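Local coordinates for protein endoglucanase E-5 (Thermobifida fusca, PDB 2CKS) that hydrolyses internal beta-1,4-glucosidic bonds in cellulose, lichenin and cereal beta-D-glucans through its family 5 glycoside hydrolase catalytic domain, at residues P186-A190 with E220-F225; I36-D40 with F78-M82; H210-L215 with M247-Y251. All coordinates share one frame; numbering follows the deposited sequence. Where two conformers were deposited one is given.

Interaction 1 (P186-A190 with E220-F225); sequences PAEIA and EASELF
The backbones of 186-190 and 220-225 come nearest at Pro186 and Ala221, with 5.3 Å between CA of Pro186 and CA of Ala221, and one turn further along CA of Ala190 is 6.3 Å from CA of Leu224. This is neighbour packing on the outside of a TIM barrel: helix 187-191 belongs to the connection from strand 168-170 to strand 199-206, while helix 212-224 follows strand 199-206 and leads on to strand 227-233. The small side chain of Ala221 is consistent with so near an approach, CB of Pro186 resting on CB of Ala221 at 3.6 Å. Phe225 fills the inner side. Its chi1 of 46° sets CG between the backbone N and the carbonyl carbon, and the ring thereby folds back over the preceding turn. One face lies over the carbonyl oxygen of Ala221, which accepts from Leu224 N and Phe225 N; the opposite face takes the CG2 methyl of Ile189 in a CH-pi contact, 4.1 Å from that carbon to the Phe225 ring centroid and 25° off the normal. In the ring plane, the edge atom CE2 of Phe225 meets the carbonyl oxygen of Pro186 at 3.6 Å, and Tyr201 adds an edge-to-face ring contact. The ring is thus bounded on both faces and along part of its rim. Nearer the surface the packing thins to methyl against methyl, CB of Ala190 lying 3.8 Å from CD1 of Leu224. Glu220 reaches out extended across the proline ring, its carboxylate beside CG and CD of Pro186. One water then joins the two segments, accepting from Ala187 N at 3.0 Å and donating to Glu220 OE2 at 2.9 Å.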
loop_
_atom_site.group_PDB
_atom_site.type_symbol
_atom_site.label_atom_id
_atom_site.label_comp_id
_atom_site.label_asym_id
_atom_site.label_seq_id
_atom_site.Cartn_x
_atom_site.Cartn_y
_atom_site.Cartn_z
ATOM N N PRO A 186 -6.425 15.706 8.245
ATOM C CA PRO A 186 -5.908 15.995 6.900
ATOM C C PRO A 186 -5.790 17.475 6.539
ATOM O O PRO A 186 -5.056 17.806 5.613
ATOM C CB PRO A 186 -6.905 15.290 5.973
ATOM C CG PRO A 186 -8.132 15.079 6.792
ATOM C CD PRO A 186 -7.714 14.992 8.208
ATOM N N ALA A 187 -6.481 18.358 7.251
ATOM C CA ALA A 187 -6.351 19.787 6.979
ATOM C C ALA A 187 -4.901 20.260 7.124
ATOM O O ALA A 187 -4.466 21.166 6.430
ATOM C CB ALA A 187 -7.264 20.594 7.888
ATOM N N GLU A 188 -4.154 19.630 8.028
ATOM C CA GLU A 188 -2.746 19.950 8.226
ATOM C C GLU A 188 -1.934 19.742 6.948
ATOM O O GLU A 188 -1.066 20.540 6.615
ATOM C CB GLU A 188 -2.199 19.069 9.337
ATOM C CG GLU A 188 -0.753 19.295 9.685
ATOM C CD GLU A 188 -0.395 18.683 11.018
ATOM O OE1 GLU A 188 -0.877 17.557 11.319
ATOM O OE2 GLU A 188 0.369 19.334 11.758
ATOM N N ILE A 189 -2.235 18.662 6.233
ATOM C CA ILE A 189 -1.567 18.363 4.966
ATOM C C ILE A 189 -1.942 19.381 3.894
ATOM O O ILE A 189 -1.087 19.888 3.172
ATOM C CB ILE A 189 -1.934 16.930 4.492
ATOM C CG1 ILE A 189 -1.420 15.891 5.491
ATOM C CG2 ILE A 189 -1.397 16.660 3.075
ATOM C CD1 ILE A 189 -2.129 14.528 5.386
ATOM N N ALA A 190 -3.231 19.681 3.783
ATOM C CA ALA A 190 -3.711 20.593 2.749
ATOM C C ALA A 190 -3.127 21.986 2.906
ATOM O O ALA A 190 -2.862 22.650 1.897
ATOM C CB ALA A 190 -5.216 20.650 2.761
ATOM N N GLU A 220 -12.949 13.698 4.433
ATOM C CA GLU A 220 -12.394 15.046 4.438
ATOM C C GLU A 220 -11.154 15.154 3.546
ATOM O O GLU A 220 -11.040 16.062 2.737
ATOM C CB GLU A 220 -12.048 15.448 5.873
ATOM C CG GLU A 220 -11.532 16.864 6.023
ATOM C CD GLU A 220 -11.106 17.207 7.438
ATOM O OE1 GLU A 220 -11.160 16.324 8.334
ATOM O OE2 GLU A 220 -10.715 18.378 7.653
ATOM N N ALA A 221 -10.244 14.198 3.679
ATOM C CA ALA A 221 -8.993 14.231 2.937
ATOM C C ALA A 221 -9.257 14.145 1.445
ATOM O O ALA A 221 -8.601 14.822 0.655
ATOM C CB ALA A 221 -8.105 13.077 3.376
ATOM N N SER A 222 -10.227 13.317 1.066
ATOM C CA SER A 222 -10.492 13.057 -0.343
ATOM C C SER A 222 -11.044 14.298 -1.061
ATOM O O SER A 222 -10.976 14.375 -2.284
ATOM C CB SER A 222 -11.421 11.851 -0.506
ATOM O OG SER A 222 -12.742 12.165 -0.121
ATOM N N GLU A 223 -11.570 15.268 -0.305
ATOM C CA GLU A 223 -11.936 16.579 -0.873
ATOM C C GLU A 223 -10.724 17.427 -1.271
ATOM O O GLU A 223 -10.838 18.291 -2.134
ATOM C CB GLU A 223 -12.737 17.428 0.121
ATOM C CG GLU A 223 -14.006 16.809 0.655
ATOM C CD GLU A 223 -15.073 16.608 -0.403
ATOM O OE1 GLU A 223 -15.154 17.391 -1.385
ATOM O OE2 GLU A 223 -15.858 15.656 -0.237
ATOM N N LEU A 224 -9.584 17.199 -0.615
ATOM C CA LEU A 224 -8.438 18.119 -0.651
ATOM C C LEU A 224 -7.253 17.643 -1.494
ATOM O O LEU A 224 -6.516 18.454 -2.037
ATOM C CB LEU A 224 -7.934 18.372 0.776
ATOM C CG LEU A 224 -8.983 18.775 1.824
ATOM C CD1 LEU A 224 -8.458 18.638 3.232
ATOM C CD2 LEU A 224 -9.452 20.186 1.568
ATOM N N PHE A 225 -7.053 16.333 -1.556
ATOM C CA PHE A 225 -5.881 15.763 -2.228
ATOM C C PHE A 225 -6.118 14.277 -2.489
ATOM O O PHE A 225 -7.050 13.706 -1.927
ATOM C CB PHE A 225 -4.607 15.970 -1.400
ATOM C CG PHE A 225 -4.761 15.649 0.062
ATOM C CD1 PHE A 225 -4.750 14.338 0.513
ATOM C CD2 PHE A 225 -4.886 16.675 1.001
ATOM C CE1 PHE A 225 -4.880 14.046 1.865
ATOM C CE2 PHE A 225 -5.026 16.390 2.348
ATOM C CZ PHE A 225 -5.010 15.074 2.785
HETATM O O HOH W 1 -8.463 18.123 9.487
#

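Interaction 2 (I36-D40 with F78-M82)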
loop_
_atom_site.group_PDB
_atom_site.type_symbol
_atom_site.label_atom_id
_atom_site.label_comp_id
_atom_site.label_asym_id
_atom_site.label_seq_id
_atom_site.Cartn_x
_atom_site.Cartn_y
_atom_site.Cartn_z
ATOM N N ILE A 36 8.161 -9.164 3.543
ATOM C CA ILE A 36 8.810 -10.228 2.772
ATOM C C ILE A 36 9.941 -10.941 3.542
ATOM O O ILE A 36 10.353 -12.037 3.168
ATOM C CB ILE A 36 9.274 -9.731 1.369
ATOM C CG1 ILE A 36 10.426 -8.737 1.463
ATOM C CG2 ILE A 36 8.083 -9.143 0.597
ATOM C CD1 ILE A 36 11.104 -8.464 0.116
ATOM N N GLN A 37 10.415 -10.349 4.636
ATOM C CA GLN A 37 11.404 -11.012 5.495
ATOM C C GLN A 37 10.814 -12.160 6.320
ATOM O O GLN A 37 11.556 -12.991 6.854
ATOM C CB GLN A 37 12.076 -9.988 6.423
ATOM C CG GLN A 37 11.327 -9.650 7.706
ATOM C CD GLN A 37 10.321 -8.516 7.561
ATOM O OE1 GLN A 37 9.830 -8.234 6.464
ATOM N NE2 GLN A 37 10.009 -7.861 8.680
ATOM N N TRP A 38 9.490 -12.180 6.450
ATOM C CA TRP A 38 8.794 -13.215 7.209
ATOM C C TRP A 38 7.919 -14.119 6.342
ATOM O O TRP A 38 7.757 -15.301 6.651
ATOM C CB TRP A 38 7.902 -12.584 8.270
ATOM C CG TRP A 38 8.603 -11.810 9.323
ATOM C CD1 TRP A 38 9.749 -12.151 9.977
ATOM C CD2 TRP A 38 8.178 -10.570 9.879
ATOM N NE1 TRP A 38 10.072 -11.186 10.901
ATOM C CE2 TRP A 38 9.112 -10.208 10.866
ATOM C CE3 TRP A 38 7.087 -9.723 9.647
ATOM C CZ2 TRP A 38 8.999 -9.036 11.609
ATOM C CZ3 TRP A 38 6.980 -8.553 10.382
ATOM C CH2 TRP A 38 7.930 -8.225 11.351
ATOM N N PHE A 39 7.340 -13.574 5.270
ATOM C CA PHE A 39 6.314 -14.288 4.504
ATOM C C PHE A 39 6.627 -14.315 3.020
ATOM O O PHE A 39 5.736 -14.274 2.179
ATOM C CB PHE A 39 4.925 -13.699 4.777
ATOM C CG PHE A 39 4.511 -13.833 6.203
ATOM C CD1 PHE A 39 3.991 -15.025 6.682
ATOM C CD2 PHE A 39 4.699 -12.780 7.090
ATOM C CE1 PHE A 39 3.654 -15.152 8.023
ATOM C CE2 PHE A 39 4.358 -12.912 8.421
ATOM C CZ PHE A 39 3.836 -14.097 8.879
ATOM N N ASP A 40 7.911 -14.395 2.713
ATOM C CA ASP A 40 8.362 -14.523 1.347
ATOM C C ASP A 40 7.844 -15.807 0.727
ATOM O O ASP A 40 7.552 -15.844 -0.465
ATOM C CB ASP A 40 9.879 -14.552 1.317
ATOM C CG ASP A 40 10.424 -14.255 -0.030
ATOM O OD1 ASP A 40 11.386 -14.947 -0.436
ATOM O OD2 ASP A 40 9.950 -13.351 -0.747
ATOM N N PHE A 78 17.502 -8.310 -0.513
ATOM C CA PHE A 78 16.145 -7.760 -0.475
ATOM C C PHE A 78 15.833 -6.964 -1.732
ATOM O O PHE A 78 14.734 -7.069 -2.266
ATOM C CB PHE A 78 15.889 -6.919 0.776
ATOM C CG PHE A 78 15.514 -7.729 1.981
ATOM C CD1 PHE A 78 14.192 -8.100 2.211
ATOM C CD2 PHE A 78 16.483 -8.132 2.884
ATOM C CE1 PHE A 78 13.855 -8.861 3.325
ATOM C CE2 PHE A 78 16.149 -8.878 3.997
ATOM C CZ PHE A 78 14.837 -9.241 4.218
ATOM N N THR A 79 16.797 -6.193 -2.223
ATOM C CA THR A 79 16.582 -5.423 -3.442
ATOM C C THR A 79 16.353 -6.354 -4.637
ATOM O O THR A 79 15.454 -6.126 -5.444
ATOM C CB THR A 79 17.778 -4.499 -3.700
ATOM O OG1 THR A 79 17.971 -3.631 -2.578
ATOM C CG2 THR A 79 17.514 -3.558 -4.882
ATOM N N ASP A 80 17.150 -7.415 -4.739
ATOM C CA ASP A 80 17.015 -8.348 -5.849
ATOM C C ASP A 80 15.663 -9.051 -5.805
ATOM O O ASP A 80 15.042 -9.268 -6.837
ATOM C CB ASP A 80 18.153 -9.372 -5.862
ATOM C CG ASP A 80 19.449 -8.797 -6.396
ATOM O OD1 ASP A 80 19.411 -7.780 -7.128
ATOM O OD2 ASP A 80 20.558 -9.309 -6.134
ATOM N N ARG A 81 15.186 -9.385 -4.611
ATOM C CA ARG A 81 13.870 -10.002 -4.502
ATOM C C ARG A 81 12.753 -9.023 -4.895
ATOM O O ARG A 81 11.757 -9.417 -5.510
ATOM C CB ARG A 81 13.658 -10.557 -3.104
ATOM C CG ARG A 81 12.296 -11.169 -2.856
ATOM C CD ARG A 81 11.909 -12.270 -3.837
ATOM N NE ARG A 81 10.791 -13.032 -3.298
ATOM C CZ ARG A 81 9.982 -13.809 -4.000
ATOM N NH1 ARG A 81 10.119 -13.952 -5.312
ATOM N NH2 ARG A 81 9.006 -14.449 -3.373
ATOM N N MET A 82 12.919 -7.756 -4.538
ATOM C CA MET A 82 11.944 -6.745 -4.911
ATOM C C MET A 82 11.885 -6.583 -6.430
ATOM O O MET A 82 10.803 -6.518 -6.995
ATOM C CB MET A 82 12.236 -5.419 -4.213
ATOM C CG MET A 82 11.949 -5.442 -2.710
ATOM S SD MET A 82 10.218 -5.666 -2.254
ATOM C CE MET A 82 9.598 -4.011 -2.487
#
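In Arg81 the chain leaves CA with CG opposite the backbone N (chi1 177°) and bends at chi2, which swings its guanidinium toward Asp40, whose own carboxylate is likewise carried opposite the backbone N. The two side chains come from opposite directions and close a salt bridge between connections that follow adjacent strands of a TIM barrel: 36-40 follows strand 29-32, and helix 75-90 follows strand 59-65. The grip is side-on, yet it falls on a single oxygen. Arg81 NE donates to Asp40 OD2 at 2.7 Å, with an N-H...O angle of 158°, the oxygen accepting through its syn lone pair. Arg81 NH2 reaches the same Asp40 OD2 at 3.0 Å along a more bent path and meets it from above the carboxylate plane. OD2 lies close to the plane of the guanidinium for both bonds, whereas the carboxylate and guanidinium planes stand 87° apart, so this pair differs from the flat fork in which two nitrogens face two oxygens.

Beside the charged pair, Ile36 carries the apolar half. It lies against the edge of the Phe78 ring and slides past it in the opposite direction, with CD1 of Ile36 3.7 Å from CD1 of Phe78, and CD1 of Ile36 also meets SD of Met82 at 3.8 Å. Further round the same rim, CB of Gln37 is 3.6 Å from CZ of Phe78. This leaves the ring meeting the short helix by its edge. The amide of Gln37 turns away from helix 75-90, and its NE2 donates to Glu68 O and sits over the Trp38 ring. The Gln37 side chain comes within about 7 Å of a bound zinc ion. The guanidinium has further partners: Arg81 NH1 bonds to Gln84 OE1, and Arg81 NH2 also bonds to the carbonyl oxygen of Leu43.

Interaction 3 (H210-L215 with M247-Y251); sequences HRDNYL and MADRY
Tyr251 and Leu215 make the tight side of this contact. In Leu215, CG stands opposite the backbone N (chi1 -176°), which carries CD1 over one face of the Tyr251 ring, 3.9 Å from CD1 of Leu215 to its centroid, as the two side chains run past each other in opposite senses. The phenol crosses to the other helix's start, where Tyr251 OH donates to His210 O at 2.7 Å from well above the carbonyl plane, and CB of Tyr214 lies only 3.1 Å from Tyr251 OH. Phe205 stacks on the same ring. A phenylalanine here would probably leave the His210 carbonyl oxygen without this donor.

Toward solvent the fit is looser. Asp212 and Arg250 form a salt bridge with the carboxylate and guanidinium planes 72° apart; Arg250 NH2 meets Asp212 OD2 at 3.2 Å almost straight, while the bond from Arg250 NH1 to Asp212 OD1 is weak. Between the two sides lies the bent Met247, whose SD is over one face of the Arg211 guanidinium and whose CE is over one face of that of Arg250. Arg211 is held chiefly by Asp244, through a salt bridge from NH1. Arg211 also occupies the N-cap position of helix 212-224, and the packing of helix 212-224 against helix 245-258 is that of consecutive outer helices in a (beta/alpha)8 TIM barrel.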
loop_
_atom_site.group_PDB
_atom_site.type_symbol
_atom_site.label_atom_id
_atom_site.label_comp_id
_atom_site.label_asym_id
_atom_site.label_seq_id
_atom_site.Cartn_x
_atom_site.Cartn_y
_atom_site.Cartn_z
ATOM N N HIS A 210 -11.171 1.597 14.463
ATOM C CA HIS A 210 -11.162 2.941 13.891
ATOM C C HIS A 210 -12.536 3.226 13.315
ATOM O O HIS A 210 -12.911 2.698 12.262
ATOM C CB HIS A 210 -10.092 3.057 12.809
ATOM C CG HIS A 210 -8.693 2.894 13.316
ATOM N ND1 HIS A 210 -8.288 3.313 14.564
ATOM C CD2 HIS A 210 -7.602 2.341 12.738
ATOM C CE1 HIS A 210 -7.004 3.034 14.727
ATOM N NE2 HIS A 210 -6.566 2.443 13.631
ATOM N N ARG A 211 -13.279 4.066 14.024
ATOM C CA ARG A 211 -14.708 4.252 13.811
ATOM C C ARG A 211 -14.972 5.552 13.039
ATOM O O ARG A 211 -14.229 5.893 12.123
ATOM C CB ARG A 211 -15.445 4.252 15.163
ATOM C CG ARG A 211 -14.874 3.338 16.243
ATOM C CD ARG A 211 -15.076 1.866 15.989
ATOM N NE ARG A 211 -16.476 1.531 15.740
ATOM C CZ ARG A 211 -16.887 0.371 15.224
ATOM N NH1 ARG A 211 -16.006 -0.585 14.913
ATOM N NH2 ARG A 211 -18.185 0.167 15.016
ATOM N N ASP A 212 -16.013 6.292 13.414
ATOM C CA ASP A 212 -16.488 7.406 12.603
ATOM C C ASP A 212 -15.493 8.553 12.441
ATOM O O ASP A 212 -15.498 9.220 11.409
ATOM C CB ASP A 212 -17.820 7.936 13.159
ATOM C CG ASP A 212 -18.970 6.973 12.927
ATOM O OD1 ASP A 212 -18.759 5.747 13.040
ATOM O OD2 ASP A 212 -20.128 7.346 12.641
ATOM N N ASN A 213 -14.656 8.803 13.445
ATOM C CA ASN A 213 -13.656 9.867 13.328
ATOM C C ASN A 213 -12.584 9.566 12.275
ATOM O O ASN A 213 -12.062 10.483 11.651
ATOM C CB ASN A 213 -13.049 10.277 14.687
ATOM C CG ASN A 213 -12.224 9.175 15.353
ATOM O OD1 ASN A 213 -11.207 9.461 15.988
ATOM N ND2 ASN A 213 -12.680 7.932 15.255
ATOM N N TYR A 214 -12.276 8.290 12.068
ATOM C CA TYR A 214 -11.344 7.893 11.014
ATOM C C TYR A 214 -12.028 7.922 9.642
ATOM O O TYR A 214 -11.449 8.404 8.667
ATOM C CB TYR A 214 -10.759 6.506 11.315
ATOM C CG TYR A 214 -9.707 6.525 12.395
ATOM C CD1 TYR A 214 -8.356 6.415 12.088
ATOM C CD2 TYR A 214 -10.066 6.646 13.726
ATOM C CE1 TYR A 214 -7.385 6.435 13.099
ATOM C CE2 TYR A 214 -9.113 6.658 14.736
ATOM C CZ TYR A 214 -7.778 6.558 14.415
ATOM O OH TYR A 214 -6.842 6.577 15.426
ATOM N N LEU A 215 -13.255 7.417 9.573
ATOM C CA LEU A 215 -14.043 7.448 8.340
ATOM C C LEU A 215 -14.263 8.891 7.873
ATOM O O LEU A 215 -14.099 9.203 6.700
ATOM C CB LEU A 215 -15.383 6.720 8.547
ATOM C CG LEU A 215 -16.303 6.562 7.338
ATOM C CD1 LEU A 215 -15.728 5.559 6.370
ATOM C CD2 LEU A 215 -17.696 6.128 7.787
ATOM N N MET A 247 -18.625 -2.083 9.889
ATOM C CA MET A 247 -17.858 -0.846 9.816
ATOM C C MET A 247 -16.990 -0.850 8.564
ATOM O O MET A 247 -16.893 0.151 7.852
ATOM C CB MET A 247 -16.981 -0.674 11.057
ATOM C CG MET A 247 -16.252 0.655 11.104
ATOM S SD MET A 247 -17.365 2.040 11.448
ATOM C CE MET A 247 -16.706 3.227 10.349
ATOM N N ALA A 248 -16.359 -1.990 8.295
ATOM C CA ALA A 248 -15.484 -2.120 7.139
ATOM C C ALA A 248 -16.240 -1.831 5.848
ATOM O O ALA A 248 -15.710 -1.179 4.956
ATOM C CB ALA A 248 -14.873 -3.509 7.095
ATOM N N ASP A 249 -17.482 -2.296 5.759
ATOM C CA ASP A 249 -18.308 -2.066 4.572
ATOM C C ASP A 249 -18.609 -0.567 4.382
ATOM O O ASP A 249 -18.761 -0.106 3.255
ATOM C CB ASP A 249 -19.634 -2.842 4.670
ATOM C CG ASP A 249 -19.487 -4.330 4.392
ATOM O OD1 ASP A 249 -18.437 -4.768 3.867
ATOM O OD2 ASP A 249 -20.393 -5.151 4.669
ATOM N N ARG A 250 -18.705 0.190 5.473
ATOM C CA ARG A 250 -18.870 1.637 5.368
ATOM C C ARG A 250 -17.652 2.275 4.713
ATOM O O ARG A 250 -17.795 3.135 3.857
ATOM C CB ARG A 250 -19.138 2.270 6.735
ATOM C CG ARG A 250 -20.437 1.800 7.367
ATOM C CD ARG A 250 -20.636 2.279 8.777
ATOM N NE ARG A 250 -20.699 3.738 8.842
ATOM C CZ ARG A 250 -20.635 4.442 9.963
ATOM N NH1 ARG A 250 -20.512 3.839 11.145
ATOM N NH2 ARG A 250 -20.700 5.763 9.904
ATOM N N TYR A 251 -16.462 1.838 5.106
ATOM C CA TYR A 251 -15.232 2.295 4.464
ATOM C C TYR A 251 -15.201 1.887 2.986
ATOM O O TYR A 251 -14.827 2.679 2.123
ATOM C CB TYR A 251 -14.009 1.707 5.167
ATOM C CG TYR A 251 -13.603 2.370 6.459
ATOM C CD1 TYR A 251 -12.819 3.520 6.460
ATOM C CD2 TYR A 251 -13.962 1.823 7.683
ATOM C CE1 TYR A 251 -12.406 4.108 7.638
ATOM C CE2 TYR A 251 -13.557 2.411 8.874
ATOM C CZ TYR A 251 -12.787 3.560 8.842
ATOM O OH TYR A 251 -12.375 4.139 10.019
#

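In the fold
The three contacts illustrate how the outer connections of a TIM barrel pack on their neighbours, each contact joining connections that follow successive strands. Interactions 1 and 3 share helix 212-224, one near its end and the other at its start; their centres are about 17 Å apart, their nearest atoms about 5 Å, and their segments alternate along the chain. Interaction 2 lies on the other side of the chain's centre from both, about 33 Å from interaction 1 and about 32 Å from interaction 3, centre to centre. Interactions 2 and 3 approach the probable catalytic pair: the Gln37 side chain is about 11 Å from that of Glu231, and the His210 side chain about 8 Å from that of Glu139. Interaction 1 is remote from it.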